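Local structure of N-acyl-D-glutamate deacylase (Bordetella bronchiseptica, 3GIP) at residues Tyr388-Glu391 against Ala392-Met395. The protein probably hydrolyses the amide bond of N-acyl-D-glutamate, as a zinc-dependent deacylase of the amidohydrolase superfamily. Residues are numbered along the deposited sequence; the frame is centred on the assembly and turned at random.
Sequences YVRE and ARLM
Arg393 folds back over Val389 and Arg390 where helix 376-391 closes in a wide, pi-type turn; both capping bonds span one residue more than those of a Schellman motif. With positive phi (54°), Arg393 turns the chain out of the helix. Leu394 N then reaches six residues back to Tyr388 O in a nearly straight bond of 3.0 Å, while Arg393 N makes a weak one to Val389 O at 2.9 Å.

From CB outward, the Arg393 side chain closes on the helix end: Arg393 CB stands 4.0 Å from Val389 O, and CG is little closer. The bend at chi2 (-57°) swings Arg393 CD back to within 3.1 Å of Val389 O. Arg393 NE comes 3.0 Å from Arg390 O, but that oxygen lies over a face of the guanidinium, at a poor angle for a hydrogen bond. Arg390 sends its own guanidinium elsewhere, NH1 bonding to Pro433 O and Val436 O.

Tyr388 and Leu394 run side by side, both also touching Lys352 of helix 348-356, so the cap packs against that helix. Leu394 CD1 rests 3.8 Å from Tyr388 CB. At the tip of Arg393, one face of the guanidinium covers Arg390 CA, which sits over its centre, 3.7 Å above the plane.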
ATOM      1  N   TYR A 388     -13.680 -11.655  -2.825  1.00 12.62           N
ATOM      2  CA  TYR A 388     -13.070 -12.065  -4.086  1.00 13.46           C
ATOM      3  C   TYR A 388     -12.709 -13.544  -4.167  1.00 13.42           C
ATOM      4  O   TYR A 388     -12.804 -14.154  -5.234  1.00 13.64           O
ATOM      5  CB  TYR A 388     -11.833 -11.198  -4.368  1.00 13.48           C
ATOM      6  CG  TYR A 388     -12.156  -9.784  -4.817  1.00 13.74           C
ATOM      7  CD1 TYR A 388     -13.437  -9.250  -4.658  1.00 14.14           C
ATOM      8  CD2 TYR A 388     -11.179  -8.975  -5.401  1.00 15.39           C
ATOM      9  CE1 TYR A 388     -13.739  -7.949  -5.073  1.00 16.07           C
ATOM     10  CE2 TYR A 388     -11.473  -7.671  -5.817  1.00 15.85           C
ATOM     11  CZ  TYR A 388     -12.753  -7.167  -5.651  1.00 15.34           C
ATOM     12  OH  TYR A 388     -13.055  -5.884  -6.066  1.00 16.41           O
ATOM     13  N   VAL A 389     -12.316 -14.129  -3.043  1.00 13.74           N
ATOM     14  CA  VAL A 389     -11.945 -15.533  -3.032  1.00 13.93           C
ATOM     15  C   VAL A 389     -13.102 -16.454  -2.645  1.00 13.58           C
ATOM     16  O   VAL A 389     -13.592 -17.216  -3.480  1.00 15.10           O
ATOM     17  CB  VAL A 389     -10.746 -15.780  -2.089  1.00 14.15           C
ATOM     18  CG1 VAL A 389     -10.434 -17.270  -2.006  1.00 14.17           C
ATOM     19  CG2 VAL A 389      -9.528 -15.022  -2.605  1.00 15.49           C
ATOM     20  N   ARG A 390     -13.559 -16.377  -1.400  1.00 13.07           N
ATOM     21  CA  ARG A 390     -14.639 -17.262  -0.966  1.00 12.77           C
ATOM     22  C   ARG A 390     -15.952 -17.060  -1.719  1.00 14.13           C
ATOM     23  O   ARG A 390     -16.576 -18.032  -2.156  1.00 16.07           O
ATOM     24  CB  ARG A 390     -14.892 -17.122   0.540  1.00 12.93           C
ATOM     25  CG  ARG A 390     -15.876 -18.170   1.075  1.00 12.96           C
ATOM     26  CD  ARG A 390     -16.041 -18.088   2.582  1.00 14.29           C
ATOM     27  NE  ARG A 390     -16.514 -16.773   3.000  1.00 14.34           N
ATOM     28  CZ  ARG A 390     -15.789 -15.894   3.687  1.00 14.48           C
ATOM     29  NH1 ARG A 390     -14.544 -16.187   4.048  1.00 14.83           N
ATOM     30  NH2 ARG A 390     -16.310 -14.717   4.002  1.00 15.00           N
ATOM     31  N   GLU A 391     -16.368 -15.809  -1.875  1.00 14.89           N
ATOM     32  CA  GLU A 391     -17.625 -15.513  -2.557  1.00 14.79           C
ATOM     33  C   GLU A 391     -17.590 -15.574  -4.084  1.00 15.46           C
ATOM     34  O   GLU A 391     -18.412 -16.257  -4.697  1.00 17.92           O
ATOM     35  CB  GLU A 391     -18.149 -14.143  -2.106  1.00 14.85           C
ATOM     36  CG  GLU A 391     -18.722 -14.145  -0.691  1.00 15.75           C
ATOM     37  CD  GLU A 391     -19.044 -12.754  -0.160  1.00 16.09           C
ATOM     38  OE1 GLU A 391     -19.171 -11.804  -0.964  1.00 16.66           O
ATOM     39  OE2 GLU A 391     -19.186 -12.614   1.075  1.00 16.68           O
ATOM     40  N   ALA A 392     -16.642 -14.877  -4.702  1.00 14.63           N
ATOM     41  CA  ALA A 392     -16.561 -14.844  -6.160  1.00 14.29           C
ATOM     42  C   ALA A 392     -15.715 -15.943  -6.799  1.00 14.25           C
ATOM     43  O   ALA A 392     -15.791 -16.159  -8.012  1.00 14.71           O
ATOM     44  CB  ALA A 392     -16.050 -13.477  -6.608  1.00 14.38           C
ATOM     45  N   ARG A 393     -14.905 -16.622  -5.992  1.00 14.47           N
ATOM     46  CA  ARG A 393     -14.040 -17.692  -6.483  1.00 16.05           C
ATOM     47  C   ARG A 393     -13.161 -17.244  -7.650  1.00 15.21           C
ATOM     48  O   ARG A 393     -12.985 -17.977  -8.625  1.00 14.93           O
ATOM     49  CB  ARG A 393     -14.885 -18.899  -6.905  1.00 19.63           C
ATOM     50  CG  ARG A 393     -15.676 -19.507  -5.761  1.00 27.33           C
ATOM     51  CD  ARG A 393     -14.741 -19.909  -4.635  1.00 33.18           C
ATOM     52  NE  ARG A 393     -15.448 -20.426  -3.468  1.00 37.45           N
ATOM     53  CZ  ARG A 393     -14.856 -20.734  -2.319  1.00 38.89           C
ATOM     54  NH1 ARG A 393     -13.545 -20.575  -2.181  1.00 42.13           N
ATOM     55  NH2 ARG A 393     -15.572 -21.202  -1.310  1.00 41.11           N
ATOM     56  N   LEU A 394     -12.600 -16.041  -7.542  1.00 14.38           N
ATOM     57  CA  LEU A 394     -11.742 -15.502  -8.595  1.00 14.39           C
ATOM     58  C   LEU A 394     -10.436 -16.276  -8.717  1.00 14.54           C
ATOM     59  O   LEU A 394      -9.815 -16.295  -9.776  1.00 15.46           O
ATOM     60  CB  LEU A 394     -11.441 -14.025  -8.334  1.00 15.45           C
ATOM     61  CG  LEU A 394     -12.631 -13.072  -8.405  1.00 18.02           C
ATOM     62  CD1 LEU A 394     -12.152 -11.657  -8.107  1.00 18.72           C
ATOM     63  CD2 LEU A 394     -13.274 -13.143  -9.783  1.00 18.83           C
ATOM     64  N   MET A 395     -10.014 -16.887  -7.615  1.00 14.10           N
ATOM     65  CA  MET A 395      -8.808 -17.708  -7.572  1.00 13.89           C
ATOM     66  C   MET A 395      -8.887 -18.506  -6.277  1.00 13.68           C
ATOM     67  O   MET A 395      -9.779 -18.275  -5.465  1.00 14.36           O
ATOM     68  CB  MET A 395      -7.533 -16.844  -7.606  1.00 14.76           C
ATOM     69  CG  MET A 395      -7.350 -15.895  -6.432  1.00 14.02           C
ATOM     70  SD  MET A 395      -5.849 -14.887  -6.617  1.00 14.33           S
ATOM     71  CE  MET A 395      -6.317 -13.846  -8.003  1.00 13.77           C
TER